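Local coordinates for protein trigger factor (Thermotoga maritima, PDB 2NSA) that probably acts as a chaperone that keeps newly made proteins open and as a peptidyl-prolyl cis-trans isomerase, its C-terminal domain having chaperone activity of its own, at residues Ser72-Glu77 and Arg81-Glu86; Lys93-Ile98 and Leu146-Leu151. All coordinates share one frame; numbering follows the deposited sequence.

Contact 1 of 2, residues Ser72-Glu77 and Arg81-Glu86; sequences SSYESE and REELKE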
loop_
_atom_site.group_PDB
_atom_site.type_symbol
_atom_site.label_atom_id
_atom_site.label_comp_id
_atom_site.label_asym_id
_atom_site.label_seq_id
_atom_site.Cartn_x
_atom_site.Cartn_y
_atom_site.Cartn_z
ATOM N N SER A 72 -19.443 -7.845 -13.169
ATOM C CA SER A 72 -20.439 -7.393 -14.141
ATOM C C SER A 72 -20.003 -6.134 -14.890
ATOM O O SER A 72 -20.422 -5.908 -16.028
ATOM C CB SER A 72 -21.778 -7.124 -13.448
ATOM O OG SER A 72 -22.352 -8.328 -12.977
ATOM N N SER A 73 -19.166 -5.317 -14.256
ATOM C CA SER A 73 -18.699 -4.084 -14.880
ATOM C C SER A 73 -17.664 -4.368 -15.963
ATOM O O SER A 73 -17.330 -3.491 -16.761
ATOM C CB SER A 73 -18.107 -3.135 -13.830
ATOM O OG SER A 73 -16.861 -3.598 -13.342
ATOM N N TYR A 74 -17.158 -5.596 -15.989
ATOM C CA TYR A 74 -16.173 -5.988 -16.986
ATOM C C TYR A 74 -16.857 -6.726 -18.129
ATOM O O TYR A 74 -17.976 -7.210 -17.979
ATOM C CB TYR A 74 -15.099 -6.880 -16.359
ATOM C CG TYR A 74 -14.184 -6.149 -15.404
ATOM C CD1 TYR A 74 -14.636 -5.733 -14.154
ATOM C CD2 TYR A 74 -12.868 -5.858 -15.761
ATOM C CE1 TYR A 74 -13.798 -5.044 -13.280
ATOM C CE2 TYR A 74 -12.024 -5.170 -14.896
ATOM C CZ TYR A 74 -12.497 -4.767 -13.660
ATOM O OH TYR A 74 -11.667 -4.083 -12.801
ATOM N N GLU A 75 -16.177 -6.811 -19.267
ATOM C CA GLU A 75 -16.718 -7.483 -20.443
ATOM C C GLU A 75 -16.954 -8.969 -20.196
ATOM O O GLU A 75 -17.861 -9.571 -20.777
ATOM C CB GLU A 75 -15.765 -7.294 -21.623
ATOM C CG GLU A 75 -15.579 -5.838 -22.029
ATOM C CD GLU A 75 -14.522 -5.648 -23.106
ATOM O OE1 GLU A 75 -14.697 -6.183 -24.222
ATOM O OE2 GLU A 75 -13.515 -4.957 -22.833
ATOM N N SER A 76 -16.129 -9.553 -19.334
ATOM C CA SER A 76 -16.231 -10.966 -18.999
ATOM C C SER A 76 -15.436 -11.250 -17.736
ATOM O O SER A 76 -14.665 -10.408 -17.278
ATOM C CB SER A 76 -15.673 -11.822 -20.134
ATOM O OG SER A 76 -14.266 -11.683 -20.238
ATOM N N GLU A 77 -15.630 -12.442 -17.182
ATOM C CA GLU A 77 -14.916 -12.853 -15.984
ATOM C C GLU A 77 -13.445 -13.041 -16.334
ATOM O O GLU A 77 -12.551 -12.774 -15.519
ATOM C CB GLU A 77 -15.476 -14.169 -15.449
ATOM C CG GLU A 77 -14.766 -14.655 -14.199
ATOM C CD GLU A 77 -15.234 -16.024 -13.752
ATOM O OE1 GLU A 77 -16.462 -16.238 -13.682
ATOM O OE2 GLU A 77 -14.369 -16.882 -13.462
ATOM N N ARG A 81 -10.353 -11.409 -14.372
ATOM C CA ARG A 81 -9.262 -12.187 -13.790
ATOM C C ARG A 81 -7.918 -11.666 -14.291
ATOM O O ARG A 81 -6.964 -11.553 -13.518
ATOM C CB ARG A 81 -9.409 -13.672 -14.130
ATOM C CG ARG A 81 -10.455 -14.399 -13.296
ATOM C CD ARG A 81 -10.553 -15.877 -13.690
ATOM N NE ARG A 81 -11.623 -16.566 -12.976
ATOM C CZ ARG A 81 -11.516 -17.074 -11.751
ATOM N NH1 ARG A 81 -10.373 -16.983 -11.081
ATOM N NH2 ARG A 81 -12.563 -17.665 -11.187
ATOM N N GLU A 82 -7.850 -11.331 -15.578
ATOM C CA GLU A 82 -6.609 -10.810 -16.157
ATOM C C GLU A 82 -6.202 -9.511 -15.464
ATOM O O GLU A 82 -5.021 -9.302 -15.157
ATOM C CB GLU A 82 -6.775 -10.564 -17.666
ATOM C CG GLU A 82 -6.683 -11.824 -18.538
ATOM C CD GLU A 82 -7.269 -11.640 -19.939
ATOM O OE1 GLU A 82 -7.097 -10.554 -20.536
ATOM O OE2 GLU A 82 -7.894 -12.594 -20.453
ATOM N N GLU A 83 -7.171 -8.634 -15.225
ATOM C CA GLU A 83 -6.883 -7.365 -14.564
ATOM C C GLU A 83 -6.457 -7.581 -13.122
ATOM O O GLU A 83 -5.491 -6.977 -12.645
ATOM C CB GLU A 83 -8.099 -6.440 -14.583
ATOM C CG GLU A 83 -7.870 -5.174 -13.771
ATOM C CD GLU A 83 -8.830 -4.063 -14.118
ATOM O OE1 GLU A 83 -9.040 -3.811 -15.325
ATOM O OE2 GLU A 83 -9.363 -3.432 -13.182
ATOM N N LEU A 84 -7.192 -8.442 -12.428
ATOM C CA LEU A 84 -6.902 -8.735 -11.036
ATOM C C LEU A 84 -5.520 -9.359 -10.891
ATOM O O LEU A 84 -4.812 -9.100 -9.911
ATOM C CB LEU A 84 -7.972 -9.669 -10.464
ATOM C CG LEU A 84 -7.948 -9.964 -8.965
ATOM C CD1 LEU A 84 -7.861 -8.667 -8.175
ATOM C CD2 LEU A 84 -9.203 -10.745 -8.585
ATOM N N LYS A 85 -5.121 -10.171 -11.867
ATOM C CA LYS A 85 -3.808 -10.803 -11.800
ATOM C C LYS A 85 -2.720 -9.740 -11.857
ATOM O O LYS A 85 -1.741 -9.796 -11.109
ATOM C CB LYS A 85 -3.609 -11.794 -12.951
ATOM C CG LYS A 85 -2.284 -12.551 -12.856
ATOM C CD LYS A 85 -2.025 -13.434 -14.073
ATOM C CE LYS A 85 -3.051 -14.553 -14.204
ATOM N NZ LYS A 85 -2.715 -15.405 -15.386
ATOM N N GLU A 86 -2.887 -8.765 -12.744
ATOM C CA GLU A 86 -1.883 -7.717 -12.869
ATOM C C GLU A 86 -1.852 -6.847 -11.614
ATOM O O GLU A 86 -0.781 -6.416 -11.180
ATOM C CB GLU A 86 -2.150 -6.862 -14.112
ATOM C CG GLU A 86 -0.943 -6.752 -15.050
ATOM C CD GLU A 86 -0.405 -8.112 -15.499
ATOM O OE1 GLU A 86 -1.178 -8.915 -16.066
ATOM O OE2 GLU A 86 0.796 -8.378 -15.290
#
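Two side-chain pairs mark the start of helix 77-105 in the all-helical C-terminal domain of trigger factor: Glu77 with Arg81, one turn apart within the helix, and Tyr74 of the preceding loop with Glu83. Ser76 is the N-cap: its short side chain lets OG reach the backbone N of Lys79. One turn on, Arg81 N donates to Glu77 O at 2.8 Å, an early i to i+4 bond of the helix. The same two residues are joined again through their side chains, which run side by side and point the same way. Glu77 has CG anti to its backbone N (chi1 180°) and an extended chain, which carries OE2 level with the arginine head. There Arg81 NE meets Glu77 OE2 at 2.8 Å, on the anti lone pair, while Arg81 NH2 reaches that same oxygen at 3.0 Å from above the carboxylate plane. This is a side-on salt bridge to one oxygen, lying nearly in the guanidinium plane although the two flat groups are turned 50° apart. Long, flexible side chains of opposite charge suit positions four residues apart on a helix. The remaining nitrogen, Arg81 NH1, hydrogen-bonds to Asn55 OD1 on helix 47-64, so one guanidinium serves two partners. Tyr74 comes from the loop instead, its CB directed at the helix, long enough to span the gap to Glu83 and with a hydroxyl at its end. Phe80 packs edge-to-face with its ring, and Arg87 makes a salt bridge with Glu83 OE2, probably favouring the ionised carboxylate. Tyr74 OH donates to Glu83 OE2, a bond whose very short length is doubtful. The carboxylate stands at the ring edge, its plane steeply tilted, with Glu83 OE1 3.3 Å from Tyr74 CE2.

Contact 2 of 2, residues Lys93-Ile98 and Leu146-Leu151; sequences KRDRVI and LRWAIL. With SO4 (sulfate ion), chain C.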
loop_
_atom_site.group_PDB
_atom_site.type_symbol
_atom_site.label_atom_id
_atom_site.label_comp_id
_atom_site.label_asym_id
_atom_site.label_seq_id
_atom_site.Cartn_x
_atom_site.Cartn_y
_atom_site.Cartn_z
ATOM N N LYS A 93 4.905 -6.697 -5.995
ATOM C CA LYS A 93 6.082 -5.893 -6.308
ATOM C C LYS A 93 6.181 -4.694 -5.372
ATOM O O LYS A 93 7.253 -4.398 -4.830
ATOM C CB LYS A 93 6.021 -5.391 -7.751
ATOM C CG LYS A 93 6.211 -6.478 -8.784
ATOM C CD LYS A 93 6.075 -5.905 -10.183
ATOM C CE LYS A 93 6.284 -6.957 -11.238
ATOM N NZ LYS A 93 6.096 -6.386 -12.602
ATOM N N ARG A 94 5.056 -4.012 -5.185
ATOM C CA ARG A 94 5.004 -2.837 -4.333
ATOM C C ARG A 94 5.427 -3.167 -2.907
ATOM O O ARG A 94 6.232 -2.448 -2.303
ATOM C CB ARG A 94 3.589 -2.251 -4.327
ATOM C CG ARG A 94 3.520 -0.829 -3.803
ATOM C CD ARG A 94 2.111 -0.246 -3.871
ATOM N NE ARG A 94 1.547 -0.258 -5.217
ATOM C CZ ARG A 94 0.677 -1.165 -5.655
ATOM N NH1 ARG A 94 0.274 -2.136 -4.851
ATOM N NH2 ARG A 94 0.195 -1.089 -6.892
ATOM N N ASP A 95 4.887 -4.249 -2.355
ATOM C CA ASP A 95 5.249 -4.607 -0.993
ATOM C C ASP A 95 6.731 -4.957 -0.867
ATOM O O ASP A 95 7.359 -4.634 0.139
ATOM C CB ASP A 95 4.356 -5.735 -0.471
ATOM C CG ASP A 95 2.923 -5.275 -0.242
ATOM O OD1 ASP A 95 2.686 -4.048 -0.245
ATOM O OD2 ASP A 95 2.033 -6.137 -0.053
ATOM N N ARG A 96 7.300 -5.606 -1.879
ATOM C CA ARG A 96 8.722 -5.931 -1.835
ATOM C C ARG A 96 9.542 -4.632 -1.843
ATOM O O ARG A 96 10.487 -4.476 -1.053
ATOM C CB ARG A 96 9.114 -6.797 -3.034
ATOM C CG ARG A 96 10.625 -6.981 -3.197
ATOM C CD ARG A 96 11.260 -7.700 -2.023
ATOM N NE ARG A 96 12.676 -7.954 -2.305
ATOM C CZ ARG A 96 13.586 -8.291 -1.395
ATOM N NH1 ARG A 96 13.243 -8.423 -0.119
ATOM N NH2 ARG A 96 14.844 -8.487 -1.763
ATOM N N VAL A 97 9.187 -3.700 -2.724
ATOM C CA VAL A 97 9.906 -2.422 -2.813
ATOM C C VAL A 97 9.843 -1.661 -1.489
ATOM O O VAL A 97 10.852 -1.121 -1.017
ATOM C CB VAL A 97 9.328 -1.516 -3.934
ATOM C CG1 VAL A 97 10.045 -0.163 -3.936
ATOM C CG2 VAL A 97 9.493 -2.193 -5.274
ATOM N N ILE A 98 8.661 -1.628 -0.884
ATOM C CA ILE A 98 8.475 -0.919 0.381
ATOM C C ILE A 98 9.292 -1.560 1.492
ATOM O O ILE A 98 9.964 -0.866 2.275
ATOM C CB ILE A 98 6.974 -0.874 0.768
ATOM C CG1 ILE A 98 6.240 0.052 -0.204
ATOM C CG2 ILE A 98 6.799 -0.382 2.203
ATOM C CD1 ILE A 98 4.744 -0.125 -0.238
ATOM N N LEU A 146 -1.043 -4.002 11.406
ATOM C CA LEU A 146 -0.839 -2.645 11.898
ATOM C C LEU A 146 0.615 -2.229 11.700
ATOM O O LEU A 146 0.896 -1.123 11.238
ATOM C CB LEU A 146 -1.195 -2.559 13.382
ATOM C CG LEU A 146 -1.166 -1.150 13.970
ATOM C CD1 LEU A 146 -2.075 -0.224 13.183
ATOM C CD2 LEU A 146 -1.597 -1.219 15.431
ATOM N N ARG A 147 1.533 -3.121 12.064
ATOM C CA ARG A 147 2.960 -2.855 11.924
ATOM C C ARG A 147 3.284 -2.490 10.479
ATOM O O ARG A 147 3.973 -1.504 10.217
ATOM C CB ARG A 147 3.773 -4.089 12.335
ATOM C CG ARG A 147 5.275 -3.846 12.415
ATOM C CD ARG A 147 6.028 -5.139 12.720
ATOM N NE ARG A 147 5.642 -5.751 13.992
ATOM C CZ ARG A 147 6.020 -5.313 15.190
ATOM N NH1 ARG A 147 6.803 -4.245 15.294
ATOM N NH2 ARG A 147 5.629 -5.953 16.286
ATOM N N TRP A 148 2.775 -3.279 9.539
ATOM C CA TRP A 148 3.031 -3.012 8.130
ATOM C C TRP A 148 2.430 -1.684 7.698
ATOM O O TRP A 148 3.065 -0.915 6.977
ATOM C CB TRP A 148 2.468 -4.128 7.257
ATOM C CG TRP A 148 2.576 -3.817 5.795
ATOM C CD1 TRP A 148 1.561 -3.469 4.954
ATOM C CD2 TRP A 148 3.769 -3.828 5.005
ATOM N NE1 TRP A 148 2.043 -3.268 3.682
ATOM C CE2 TRP A 148 3.396 -3.483 3.684
ATOM C CE3 TRP A 148 5.115 -4.100 5.282
ATOM C CZ2 TRP A 148 4.322 -3.401 2.639
ATOM C CZ3 TRP A 148 6.037 -4.019 4.242
ATOM C CH2 TRP A 148 5.632 -3.672 2.934
ATOM N N ALA A 149 1.198 -1.415 8.123
ATOM C CA ALA A 149 0.551 -0.155 7.760
ATOM C C ALA A 149 1.398 1.031 8.199
ATOM O O ALA A 149 1.583 1.988 7.446
ATOM C CB ALA A 149 -0.825 -0.064 8.395
ATOM N N ILE A 150 1.900 0.971 9.429
ATOM C CA ILE A 150 2.730 2.051 9.953
ATOM C C ILE A 150 4.043 2.173 9.184
ATOM O O ILE A 150 4.444 3.276 8.798
ATOM C CB ILE A 150 3.045 1.842 11.447
ATOM C CG1 ILE A 150 1.740 1.851 12.258
ATOM C CG2 ILE A 150 3.990 2.941 11.930
ATOM C CD1 ILE A 150 1.925 1.407 13.703
ATOM N N LEU A 151 4.703 1.040 8.954
ATOM C CA LEU A 151 5.977 1.014 8.239
ATOM C C LEU A 151 5.845 1.592 6.834
ATOM O O LEU A 151 6.654 2.419 6.411
ATOM C CB LEU A 151 6.502 -0.424 8.149
ATOM C CG LEU A 151 7.895 -0.602 7.553
ATOM C CD1 LEU A 151 8.931 -0.163 8.599
ATOM C CD2 LEU A 151 8.128 -2.059 7.195
HETATM S S SO4 C . 5.604 -10.385 16.911
HETATM O O1 SO4 C . 6.672 -10.302 17.928
HETATM O O2 SO4 C . 4.905 -9.086 16.827
HETATM O O3 SO4 C . 4.644 -11.440 17.289
HETATM O O4 SO4 C . 6.198 -10.711 15.598
HETATM O O HOH W 1 0.641 -3.069 1.089
#
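Asp95 and Ile98, one turn apart on helix 77-105, receive the indole of Trp148 from helix 140-160, a helix-helix packing contact inside the all-helical C-terminal domain. Followed outward, the Asp95 side chain crosses the six-membered part of that indole at a slant: CB lies 3.9 Å from Trp148 CZ2 and CG 3.7 Å from the same atom. At the tip, Asp95 OD1 comes to 3.4 Å from Trp148 CZ2, the carboxylate plane steeply inclined to the ring. OD1 then accepts a hydrogen bond from a water at 2.6 Å, and this water accepts one from Trp148 NE1 at 3.0 Å, lying in the indole plane at its edge. A short acidic side chain suits this place, since it can touch the ring carbons and still reach the indole N-H through one water. Trp148 has CG anti to its backbone N (chi1 174°), which swings the bulky ring across to the other helix. Its far corner meets a buried apolar partner: Ile98 crosses the indole at about a right angle, and a beta-branched chain supplies the methyl that touches. Away from the interface, Arg147 and Arg143 both hydrogen-bond a sulfate probably taken up from the crystallisation liquor. Back between the helices, Ile98 CG2 sits 3.6 Å from Trp148 CH2.

In the fold
Helix 77-105 carries one side of both contacts, which follow one another along the chain. Contact 1 belongs to its N-terminal end, its centre about 21 Å from the centre of the chain, and is local, polar and on the surface. The centre of contact 2 lies about 6 Å from that point; this contact is partly buried and joins regions 48 residues apart in sequence, so the helix extends from an outlying arm into the body of the domain. The centres of contact 1 and contact 2 are about 26 Å apart. Their nearest atoms are about 6 Å apart, without touching. Neither adjoins the prolyl isomerase site, which belongs to the middle domain absent from this C-terminal fragment.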